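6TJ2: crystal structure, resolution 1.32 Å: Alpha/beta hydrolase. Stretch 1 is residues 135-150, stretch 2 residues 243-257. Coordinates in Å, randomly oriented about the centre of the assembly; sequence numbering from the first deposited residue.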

# COMPACT_ATOMS: atom_id res chain seq x y z
N LYS A 135 -6.54 -12.72 -25.75
CA LYS A 135 -7.61 -12.97 -24.76
C LYS A 135 -7.64 -11.88 -23.68
O LYS A 135 -8.73 -11.46 -23.25
N ARG A 136 -6.47 -11.48 -23.17
CA ARG A 136 -6.34 -10.56 -22.02
C ARG A 136 -4.92 -10.01 -22.06
O ARG A 136 -3.99 -10.74 -22.47
N ILE A 137 -4.77 -8.77 -21.65
CA ILE A 137 -3.45 -8.09 -21.60
C ILE A 137 -3.11 -7.87 -20.14
O ILE A 137 -3.95 -7.29 -19.38
N VAL A 138 -1.96 -8.34 -19.69
CA VAL A 138 -1.54 -8.26 -18.28
C VAL A 138 -0.31 -7.39 -18.20
O VAL A 138 0.72 -7.72 -18.81
N PHE A 139 -0.41 -6.33 -17.45
CA PHE A 139 0.73 -5.45 -17.13
C PHE A 139 1.29 -5.88 -15.80
O PHE A 139 0.60 -5.77 -14.78
N PHE A 140 2.49 -6.39 -15.73
CA PHE A 140 3.18 -6.89 -14.53
C PHE A 140 4.28 -5.93 -14.15
O PHE A 140 5.30 -5.91 -14.83
N ASP A 141 4.03 -5.03 -13.19
CA ASP A 141 5.05 -4.03 -12.77
C ASP A 141 5.59 -3.40 -14.06
O ASP A 141 6.81 -3.34 -14.28
N ALA A 142 4.64 -2.93 -14.86
CA ALA A 142 4.90 -2.48 -16.22
C ALA A 142 4.45 -1.04 -16.42
O ALA A 142 3.52 -0.53 -15.76
N PHE A 143 5.09 -0.38 -17.35
CA PHE A 143 4.69 0.97 -17.78
C PHE A 143 3.50 0.85 -18.71
O PHE A 143 3.39 -0.10 -19.52
N ALA A 144 2.61 1.83 -18.65
CA ALA A 144 1.47 1.96 -19.57
C ALA A 144 1.40 3.41 -20.01
O ALA A 144 0.51 4.13 -19.54
N PRO A 145 2.33 3.88 -20.84
CA PRO A 145 2.26 5.28 -21.26
C PRO A 145 0.88 5.56 -21.87
O PRO A 145 0.25 4.71 -22.50
N LEU A 146 0.47 6.82 -21.71
CA LEU A 146 -0.69 7.32 -22.49
C LEU A 146 -0.23 7.66 -23.91
O LEU A 146 0.98 7.85 -24.14
N ASP A 147 -1.21 7.89 -24.78
CA ASP A 147 -0.94 8.36 -26.16
C ASP A 147 -0.05 9.59 -26.15
O ASP A 147 -0.29 10.52 -25.35
N GLY A 148 0.96 9.59 -27.01
CA GLY A 148 1.92 10.70 -27.15
C GLY A 148 3.02 10.75 -26.12
O GLY A 148 3.83 11.69 -26.09
N GLN A 149 3.09 9.80 -25.19
CA GLN A 149 4.12 9.75 -24.16
C GLN A 149 5.13 8.63 -24.47
O GLN A 149 4.84 7.69 -25.21
N SER A 150 6.32 8.79 -23.94
CA SER A 150 7.37 7.75 -23.93
C SER A 150 7.37 7.00 -22.60
O SER A 150 6.78 7.43 -21.58
N GLY A 243 4.69 6.16 -9.31
CA GLY A 243 4.91 4.72 -9.13
C GLY A 243 4.09 3.83 -10.04
O GLY A 243 3.13 4.22 -10.69
N PHE A 244 4.43 2.54 -10.11
CA PHE A 244 3.67 1.54 -10.89
C PHE A 244 2.23 1.45 -10.45
O PHE A 244 1.37 1.36 -11.33
N HIS A 245 1.94 1.52 -9.17
CA HIS A 245 0.53 1.38 -8.71
C HIS A 245 0.35 2.31 -7.53
O HIS A 245 1.12 2.21 -6.56
N PRO A 246 -0.68 3.19 -7.50
CA PRO A 246 -1.75 3.26 -8.48
C PRO A 246 -1.49 4.12 -9.73
O PRO A 246 -2.36 4.17 -10.60
N THR A 247 -0.35 4.76 -9.89
CA THR A 247 -0.19 5.70 -11.01
C THR A 247 -0.17 5.01 -12.37
O THR A 247 -1.07 5.28 -13.21
N GLN A 248 0.77 4.12 -12.65
CA GLN A 248 0.80 3.49 -14.00
C GLN A 248 -0.47 2.66 -14.21
O GLN A 248 -1.08 2.76 -15.32
N SER A 249 -0.89 1.90 -13.23
CA SER A 249 -2.06 1.02 -13.41
C SER A 249 -3.28 1.86 -13.73
O SER A 249 -4.11 1.44 -14.54
N SER A 250 -3.43 3.05 -13.15
CA SER A 250 -4.63 3.88 -13.40
C SER A 250 -4.72 4.26 -14.87
O SER A 250 -5.86 4.60 -15.33
N HIS A 251 -3.65 4.28 -15.64
CA HIS A 251 -3.72 4.63 -17.07
C HIS A 251 -4.56 3.62 -17.82
O HIS A 251 -5.07 3.98 -18.92
N LEU A 252 -4.79 2.41 -17.31
CA LEU A 252 -5.56 1.35 -18.01
C LEU A 252 -7.06 1.61 -17.99
O LEU A 252 -7.75 0.98 -18.84
N GLY A 253 -7.54 2.45 -17.09
CA GLY A 253 -8.98 2.64 -16.92
C GLY A 253 -9.52 1.52 -16.04
O GLY A 253 -9.10 1.41 -14.88
N VAL A 254 -10.41 0.71 -16.56
CA VAL A 254 -10.98 -0.44 -15.83
C VAL A 254 -10.02 -1.62 -16.04
O VAL A 254 -9.68 -1.92 -17.20
N PHE A 255 -9.60 -2.23 -14.96
CA PHE A 255 -8.69 -3.39 -15.05
C PHE A 255 -8.86 -4.24 -13.80
O PHE A 255 -9.37 -3.78 -12.75
N ARG A 256 -8.36 -5.45 -13.86
CA ARG A 256 -8.31 -6.36 -12.71
C ARG A 256 -6.99 -6.22 -11.99
O ARG A 256 -5.92 -6.46 -12.57
N PHE A 257 -7.05 -5.75 -10.76
CA PHE A 257 -5.88 -5.58 -9.91
C PHE A 257 -5.58 -6.85 -9.14
O PHE A 257 -6.45 -7.36 -8.42

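Much of the contact runs along the helix that begins at Phe 244 and the residues that follow, with Arg 256 meeting Arg 136 farther on. The CA of Asp 141 lies 6.0 Å from the CA of Phe 244, and the CA of Ala 144 lies 5.8 Å from the CA of Gln 248; the two stretches together bury 654 Å².

Apolar packing falls into two clusters. In the first, Phe 244 (chi1 m) points toward stretch 1 and has the largest covered area of any residue here, 98 Å². Its CE1 lies 3.7 Å from CE1 of Phe 143 (chi1 m); the ring centroids are 5.0 Å apart with planes at 51°, an oblique pair. Over one face of the Phe 244 ring sits a backbone oxygen, Asp 141 O, 3.4 Å from Phe 244 CZ. In the second, Leu 252 (m, t) starts sideways, but its end reaches stretch 1. Leu 252 CD2 is 3.9 Å from the Phe 139 ring centroid and 23° off the normal, evidence for a CH-pi contact, and it also lies 3.9 Å from Ala 144 CB. Phe 139 (m) and Ala 144 both point toward stretch 2.

His 251 (m) supplies a clear hydrogen bond between the stretches: His 251 ND1 donates to Ala 144 O at 2.7 Å with an angle of 160°, the acceptor lying near the ring plane, as an imidazole N-H requires. One face of the same ring is covered by Leu 146 (m, t), whose CG stands 4.1 Å from the ring centroid, 11° off the normal. Gln 149 OE1 accepts from Leu 146 N at 2.9 Å, bracing this turn within stretch 1. Gln 248 (m, m) points toward stretch 1, its CB 3.8 Å from Ala 142 O.

Two like charges also meet: Arg 136 (t, t, m) and Arg 256 (t, t, m) both point toward the other stretch, and Arg 136 NH2 and Arg 256 NH2 approach to 3.1 Å, each guanidinium lying over one face of the other. Both are donors, so no hydrogen bond joins them; each is satisfied elsewhere in the structure.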

# COMPACT_ATOMS: atom_id res chain seq x y z
CB LYS A 135 -7.41 -14.37 -24.16
CG LYS A 135 -8.39 -14.79 -23.06
CD LYS A 135 -7.87 -15.97 -22.25
CE LYS A 135 -8.53 -17.29 -22.48
NZ LYS A 135 -10.01 -17.17 -22.45
CB ARG A 136 -6.66 -11.29 -20.72
CG ARG A 136 -6.53 -10.45 -19.45
CD ARG A 136 -7.10 -11.13 -18.21
NE ARG A 136 -8.53 -11.14 -18.17
CZ ARG A 136 -9.30 -10.18 -17.58
NH1 ARG A 136 -8.86 -9.09 -16.91
NH2 ARG A 136 -10.61 -10.33 -17.67
CB ILE A 137 -3.49 -6.79 -22.39
CG1 ILE A 137 -3.93 -6.99 -23.83
CG2 ILE A 137 -2.14 -6.13 -22.29
CD1 ILE A 137 -4.26 -5.66 -24.53
CB VAL A 138 -1.31 -9.65 -17.66
CG1 VAL A 138 -0.83 -9.52 -16.23
CG2 VAL A 138 -2.57 -10.49 -17.75
CB PHE A 139 0.28 -4.00 -17.06
CG PHE A 139 -0.12 -3.44 -18.39
CD1 PHE A 139 0.73 -2.59 -19.08
CD2 PHE A 139 -1.32 -3.74 -18.98
CE1 PHE A 139 0.39 -2.09 -20.32
CE2 PHE A 139 -1.68 -3.25 -20.22
CZ PHE A 139 -0.79 -2.46 -20.91
CB PHE A 140 3.65 -8.33 -14.73
CG PHE A 140 4.64 -8.85 -13.73
CD1 PHE A 140 5.61 -9.78 -14.10
CD2 PHE A 140 4.61 -8.43 -12.41
CE1 PHE A 140 6.56 -10.19 -13.18
CE2 PHE A 140 5.58 -8.81 -11.51
CZ PHE A 140 6.56 -9.71 -11.90
CB ASP A 141 6.13 -4.63 -11.90
CG ASP A 141 5.62 -5.02 -10.53
OD1 ASP A 141 4.51 -4.73 -10.22
OD2 ASP A 141 6.44 -5.54 -9.73
CB ALA A 142 4.28 -3.39 -17.25
CB PHE A 143 5.86 1.66 -18.48
CG PHE A 143 7.05 1.80 -17.58
CD1 PHE A 143 7.00 2.73 -16.55
CD2 PHE A 143 8.16 0.97 -17.69
CE1 PHE A 143 8.08 2.83 -15.66
CE2 PHE A 143 9.19 1.05 -16.78
CZ PHE A 143 9.18 2.01 -15.81
CB ALA A 144 0.23 1.47 -18.86
CB PRO A 145 3.35 5.42 -22.32
CG PRO A 145 4.30 4.29 -21.96
CD PRO A 145 3.46 3.15 -21.44
CB LEU A 146 -1.24 8.58 -21.79
CG LEU A 146 -1.73 8.37 -20.35
CD1 LEU A 146 -2.25 9.69 -19.73
CD2 LEU A 146 -2.82 7.33 -20.30
CB ASP A 147 -2.26 8.59 -26.88
CG ASP A 147 -1.99 9.05 -28.30
OD1 ASP A 147 -1.22 8.41 -29.02
OD2 ASP A 147 -2.55 10.12 -28.67
CB GLN A 149 3.52 9.43 -22.79
CG GLN A 149 2.47 10.43 -22.31
CD GLN A 149 1.92 10.07 -20.96
OE1 GLN A 149 2.07 8.94 -20.45
NE2 GLN A 149 1.22 11.03 -20.33
CB SER A 150 8.73 8.35 -24.16
OG SER A 150 9.12 9.14 -23.06
CB PHE A 244 4.30 0.14 -10.76
CG PHE A 244 5.58 -0.04 -11.55
CD1 PHE A 244 5.61 0.24 -12.89
CD2 PHE A 244 6.75 -0.51 -10.94
CE1 PHE A 244 6.75 0.09 -13.64
CE2 PHE A 244 7.90 -0.67 -11.71
CZ PHE A 244 7.90 -0.39 -13.04
CB HIS A 245 0.19 -0.06 -8.33
CG HIS A 245 -1.21 -0.20 -7.84
ND1 HIS A 245 -2.30 -0.13 -8.67
CD2 HIS A 245 -1.65 -0.28 -6.56
CE1 HIS A 245 -3.38 -0.21 -7.89
NE2 HIS A 245 -3.02 -0.31 -6.65
CB PRO A 246 -2.90 3.92 -7.70
CG PRO A 246 -2.20 4.73 -6.65
CD PRO A 246 -0.97 3.97 -6.28
CB THR A 247 0.99 6.64 -10.84
OG1 THR A 247 0.74 7.44 -9.68
CG2 THR A 247 1.18 7.53 -12.06
CB GLN A 248 2.05 2.65 -14.22
CG GLN A 248 3.33 3.48 -14.36
CD GLN A 248 3.32 4.40 -15.55
OE1 GLN A 248 3.39 5.66 -15.46
NE2 GLN A 248 3.17 3.85 -16.71
CB SER A 249 -2.28 0.13 -12.22
OG SER A 249 -2.59 0.91 -11.08
CB SER A 250 -4.64 5.10 -12.53
OG SER A 250 -3.65 6.03 -12.95
CB HIS A 251 -2.32 4.66 -17.70
CG HIS A 251 -1.43 5.71 -17.17
ND1 HIS A 251 -0.15 5.84 -17.61
CD2 HIS A 251 -1.64 6.72 -16.28
CE1 HIS A 251 0.40 6.90 -17.01
NE2 HIS A 251 -0.50 7.45 -16.15
CB LEU A 252 -5.25 -0.01 -17.37
CG LEU A 252 -3.77 -0.43 -17.48
CD1 LEU A 252 -3.66 -1.83 -16.92
CD2 LEU A 252 -3.26 -0.33 -18.93
CB VAL A 254 -12.41 -0.75 -16.26
CG1 VAL A 254 -12.92 -2.05 -15.63
CG2 VAL A 254 -13.34 0.40 -15.92
CB PHE A 255 -7.23 -2.93 -15.23
CG PHE A 255 -6.70 -2.18 -14.04
CD1 PHE A 255 -6.01 -2.83 -13.06
CD2 PHE A 255 -6.93 -0.84 -13.87
CE1 PHE A 255 -5.56 -2.17 -11.93
CE2 PHE A 255 -6.44 -0.16 -12.77
CZ PHE A 255 -5.73 -0.81 -11.81
CB ARG A 256 -8.46 -7.82 -13.13
CG ARG A 256 -8.53 -8.80 -11.96
CD ARG A 256 -8.29 -10.26 -12.37
NE ARG A 256 -9.33 -10.62 -13.31
CZ ARG A 256 -9.26 -11.70 -14.10
NH1 ARG A 256 -8.26 -12.55 -13.96
NH2 ARG A 256 -10.18 -11.89 -15.01
CB PHE A 257 -6.11 -4.43 -8.92
CG PHE A 257 -4.95 -4.18 -7.98
CD1 PHE A 257 -3.70 -3.77 -8.49
CD2 PHE A 257 -5.10 -4.22 -6.60
CE1 PHE A 257 -2.64 -3.56 -7.63
CE2 PHE A 257 -4.05 -3.98 -5.75
CZ PHE A 257 -2.79 -3.63 -6.26